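PDB 5DU9: CDA peptide synthetase I, which is a nonribosomal peptide synthetase, represented here by a condensation domain of the CoA-dependent acyltransferase-like fold. Local coordinates for residues A15-W20 with G73-A78. The protein carries 1 engineered substitution. Residues are numbered along the deposited sequence; the frame is centred on the assembly and turned at random.
Sequences AQHCVW and GRPYRA. Engineered in segment 15-20: Cys-18 (natural residue Glu). With UM2 ((2S)-2-amino-N-butyl-propanamide), chain E.
The CB, CG and CD edge of the Pro-75 ring rests, slightly tilted, on one face of the Trp-20 indole, and this CH-pi contact is the tight part of the interface. Pro-75 CB stands 3.6 Å from the centroid of the five-membered ring and 12° off its normal, while CG and CD run on over the six-membered ring, CD 4.0 Å from Trp-20 CZ3. Trp-20 CB points toward the strand, and chi1 (-172°) sets CG anti to the backbone N. His-17 packs more loosely beside the proline, crossing it at about a right angle, its ND1 3.9 Å from Pro-75 CG; this margin and Gly-73 are the more solvent-accessible side. No direct hydrogen bond joins the segments. Gln-16 and Arg-77 instead meet through one water, which can donate to Gln-16 OE1 (2.7 Å) and accepts from Arg-77 NE (2.8 Å) in the guanidinium plane. Outside the pair, Gln-16 NE2 bonds Ile-159 O, and Arg-77 NH1 bonds Ser-65 and Glu-61, the latter a salt bridge. Engineered Cys-18 binds UM2 covalently through SG. Helix 14-24 thus stands between ligand pocket and hairpin 65-69/75-79; the axes of 15-20 and 75-78 run at 114°, and Gln-16 touches Phe-67, Trp-20 Thr-69, of strand 65-69.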
ATOM      1  N   ALA A  15      -7.356   5.825  10.493  1.00 14.55           N
ATOM      2  CA  ALA A  15      -6.308   4.873  10.148  1.00 13.65           C
ATOM      3  C   ALA A  15      -5.136   4.975  11.121  1.00 13.33           C
ATOM      4  O   ALA A  15      -4.546   3.975  11.502  1.00 13.98           O
ATOM      5  CB  ALA A  15      -5.833   5.098   8.727  1.00 13.18           C
ATOM      6  N   GLN A  16      -4.805   6.192  11.530  1.00 13.49           N
ATOM      7  CA  GLN A  16      -3.715   6.378  12.476  1.00 13.65           C
ATOM      8  C   GLN A  16      -4.084   5.823  13.852  1.00 14.33           C
ATOM      9  O   GLN A  16      -3.248   5.207  14.518  1.00 16.72           O
ATOM     10  CB  GLN A  16      -3.340   7.854  12.569  1.00 13.81           C
ATOM     11  CG  GLN A  16      -2.591   8.341  11.348  1.00 13.14           C
ATOM     12  CD  GLN A  16      -2.257   9.818  11.407  1.00 13.75           C
ATOM     13  OE1 GLN A  16      -3.096  10.644  11.751  1.00 15.00           O
ATOM     14  NE2 GLN A  16      -1.025  10.156  11.065  1.00 13.53           N
ATOM     15  N   HIS A  17      -5.329   6.034  14.274  1.00 15.19           N
ATOM     16  CA  HIS A  17      -5.828   5.446  15.519  1.00 16.21           C
ATOM     17  C   HIS A  17      -5.703   3.922  15.476  1.00 16.88           C
ATOM     18  O   HIS A  17      -5.339   3.289  16.465  1.00 17.10           O
ATOM     19  CB  HIS A  17      -7.287   5.834  15.768  1.00 18.88           C
ATOM     20  CG  HIS A  17      -7.461   7.151  16.461  1.00 31.16           C
ATOM     21  ND1 HIS A  17      -7.115   7.350  17.780  1.00 30.01           N
ATOM     22  CD2 HIS A  17      -7.966   8.330  16.023  1.00 26.07           C
ATOM     23  CE1 HIS A  17      -7.387   8.598  18.122  1.00 26.70           C
ATOM     24  NE2 HIS A  17      -7.906   9.213  17.075  1.00 26.10           N
ATOM     25  N   CYS A  18      -6.013   3.345  14.319  1.00 15.47           N
ATOM     26  CA  CYS A  18      -5.944   1.898  14.127  1.00 15.53           C
ATOM     27  C   CYS A  18      -4.516   1.377  14.303  1.00 15.05           C
ATOM     28  O   CYS A  18      -4.279   0.392  15.013  1.00 18.16           O
ATOM     29  CB  CYS A  18      -6.475   1.532  12.736  1.00 15.14           C
ATOM     30  SG  CYS A  18      -6.372  -0.226  12.308  1.00 19.43           S
ATOM     31  N   VAL A  19      -3.566   2.039  13.651  1.00 15.39           N
ATOM     32  CA  VAL A  19      -2.169   1.653  13.758  1.00 13.75           C
ATOM     33  C   VAL A  19      -1.675   1.848  15.187  1.00 14.93           C
ATOM     34  O   VAL A  19      -0.955   1.006  15.718  1.00 15.57           O
ATOM     35  CB  VAL A  19      -1.292   2.455  12.778  1.00 14.45           C
ATOM     36  CG1 VAL A  19       0.191   2.178  13.010  1.00 16.10           C
ATOM     37  CG2 VAL A  19      -1.667   2.105  11.346  1.00 12.68           C
ATOM     38  N   TRP A  20      -2.077   2.950  15.815  1.00 15.01           N
ATOM     39  CA  TRP A  20      -1.646   3.224  17.175  1.00 16.05           C
ATOM     40  C   TRP A  20      -2.075   2.098  18.116  1.00 17.19           C
ATOM     41  O   TRP A  20      -1.260   1.585  18.886  1.00 18.68           O
ATOM     42  CB  TRP A  20      -2.195   4.567  17.666  1.00 16.77           C
ATOM     43  CG  TRP A  20      -1.614   4.963  18.983  1.00 21.98           C
ATOM     44  CD1 TRP A  20      -0.422   5.593  19.196  1.00 22.62           C
ATOM     45  CD2 TRP A  20      -2.186   4.741  20.276  1.00 25.34           C
ATOM     46  NE1 TRP A  20      -0.217   5.779  20.538  1.00 32.58           N
ATOM     47  CE2 TRP A  20      -1.286   5.264  21.224  1.00 28.19           C
ATOM     48  CE3 TRP A  20      -3.370   4.150  20.724  1.00 29.20           C
ATOM     49  CZ2 TRP A  20      -1.536   5.220  22.593  1.00 34.17           C
ATOM     50  CZ3 TRP A  20      -3.615   4.105  22.083  1.00 41.25           C
ATOM     51  CH2 TRP A  20      -2.703   4.638  23.002  1.00 51.80           C
ATOM     52  N   GLY A  73      -4.618   9.021  28.696  1.00 32.86           N
ATOM     53  CA  GLY A  73      -4.037   7.906  27.972  1.00 31.10           C
ATOM     54  C   GLY A  73      -4.439   7.839  26.509  1.00 28.78           C
ATOM     55  O   GLY A  73      -4.225   6.818  25.857  1.00 31.40           O
ATOM     56  N   ARG A  74      -5.013   8.923  25.991  1.00 32.32           N
ATOM     57  CA  ARG A  74      -5.427   8.973  24.589  1.00 26.61           C
ATOM     58  C   ARG A  74      -4.324   9.562  23.710  1.00 26.14           C
ATOM     59  O   ARG A  74      -3.649  10.510  24.112  1.00 26.19           O
ATOM     60  CB  ARG A  74      -6.706   9.795  24.436  1.00 30.29           C
ATOM     61  CG  ARG A  74      -7.890   9.238  25.198  1.00 34.36           C
ATOM     62  CD  ARG A  74      -9.171   9.970  24.836  1.00 42.28           C
ATOM     63  NE  ARG A  74     -10.324   9.449  25.568  1.00 45.04           N
ATOM     64  CZ  ARG A  74     -10.742   9.902  26.748  1.00 49.47           C
ATOM     65  NH1 ARG A  74     -10.111  10.900  27.354  1.00 58.05           N
ATOM     66  NH2 ARG A  74     -11.802   9.354  27.323  1.00 56.45           N
ATOM     67  N   PRO A  75      -4.143   9.014  22.499  1.00 23.43           N
ATOM     68  CA  PRO A  75      -3.062   9.498  21.633  1.00 22.31           C
ATOM     69  C   PRO A  75      -3.357  10.829  20.947  1.00 24.91           C
ATOM     70  O   PRO A  75      -4.517  11.140  20.671  1.00 23.30           O
ATOM     71  CB  PRO A  75      -2.936   8.388  20.588  1.00 26.18           C
ATOM     72  CG  PRO A  75      -4.306   7.828  20.493  1.00 25.14           C
ATOM     73  CD  PRO A  75      -4.864   7.882  21.887  1.00 25.92           C
ATOM     74  N   TYR A  76      -2.308  11.601  20.689  1.00 22.26           N
ATOM     75  CA  TYR A  76      -2.404  12.773  19.831  1.00 22.18           C
ATOM     76  C   TYR A  76      -1.110  12.917  19.042  1.00 21.35           C
ATOM     77  O   TYR A  76      -0.099  12.297  19.374  1.00 21.11           O
ATOM     78  CB  TYR A  76      -2.701  14.042  20.640  1.00 24.19           C
ATOM     79  CG  TYR A  76      -1.622  14.486  21.612  1.00 25.60           C
ATOM     80  CD1 TYR A  76      -0.581  15.310  21.200  1.00 25.87           C
ATOM     81  CD2 TYR A  76      -1.670  14.114  22.949  1.00 27.08           C
ATOM     82  CE1 TYR A  76       0.394  15.734  22.089  1.00 27.45           C
ATOM     83  CE2 TYR A  76      -0.699  14.537  23.848  1.00 28.56           C
ATOM     84  CZ  TYR A  76       0.330  15.344  23.411  1.00 31.75           C
ATOM     85  OH  TYR A  76       1.296  15.767  24.300  1.00 31.81           O
ATOM     86  N   ARG A  77      -1.158  13.720  17.983  1.00 20.92           N
ATOM     87  CA  ARG A  77       0.001  13.949  17.135  1.00 20.26           C
ATOM     88  C   ARG A  77       0.592  15.329  17.407  1.00 22.44           C
ATOM     89  O   ARG A  77      -0.138  16.313  17.520  1.00 23.02           O
ATOM     90  CB  ARG A  77      -0.386  13.811  15.659  1.00 18.90           C
ATOM     91  CG  ARG A  77       0.767  14.016  14.691  1.00 19.43           C
ATOM     92  CD  ARG A  77       0.321  13.817  13.251  1.00 17.17           C
ATOM     93  NE  ARG A  77      -0.696  14.788  12.855  1.00 18.03           N
ATOM     94  CZ  ARG A  77      -0.440  16.053  12.534  1.00 19.09           C
ATOM     95  NH1 ARG A  77       0.803  16.520  12.574  1.00 19.56           N
ATOM     96  NH2 ARG A  77      -1.433  16.859  12.185  1.00 19.98           N
ATOM     97  N   ALA A  78       1.918  15.382  17.518  1.00 22.11           N
ATOM     98  CA  ALA A  78       2.639  16.628  17.755  1.00 23.84           C
ATOM     99  C   ALA A  78       3.565  16.938  16.583  1.00 25.40           C
ATOM    100  O   ALA A  78       4.281  16.063  16.100  1.00 23.65           O
ATOM    101  CB  ALA A  78       3.429  16.543  19.049  1.00 26.39           C
TER
HETATM  102  CCH UM2 E 503      -6.373  -0.431  10.518  1.00 33.59           C
HETATM  103  CCI UM2 E 503      -5.274   0.375   9.851  1.00 34.02           C
HETATM  104  CCJ UM2 E 503      -3.941  -0.376   9.791  1.00 29.49           C
HETATM  105  CCK UM2 E 503      -3.865  -1.372   8.633  1.00 41.93           C
HETATM  106  NCL UM2 E 503      -3.484  -0.779   7.357  1.00 30.44           N
HETATM  107  CCM UM2 E 503      -2.624  -1.377   6.529  1.00 25.63           C
HETATM  108  OCN UM2 E 503      -1.761  -2.154   6.908  1.00 23.97           O
HETATM  109  CCO UM2 E 503      -2.772  -1.075   5.064  1.00 21.03           C
HETATM  110  CCP UM2 E 503      -3.765  -2.055   4.446  1.00 25.91           C
HETATM  111  NCQ UM2 E 503      -1.474  -1.239   4.379  1.00 21.92           N
HETATM  112  O   HOH W   1      -2.975  13.247  12.440  1.00 19.32           O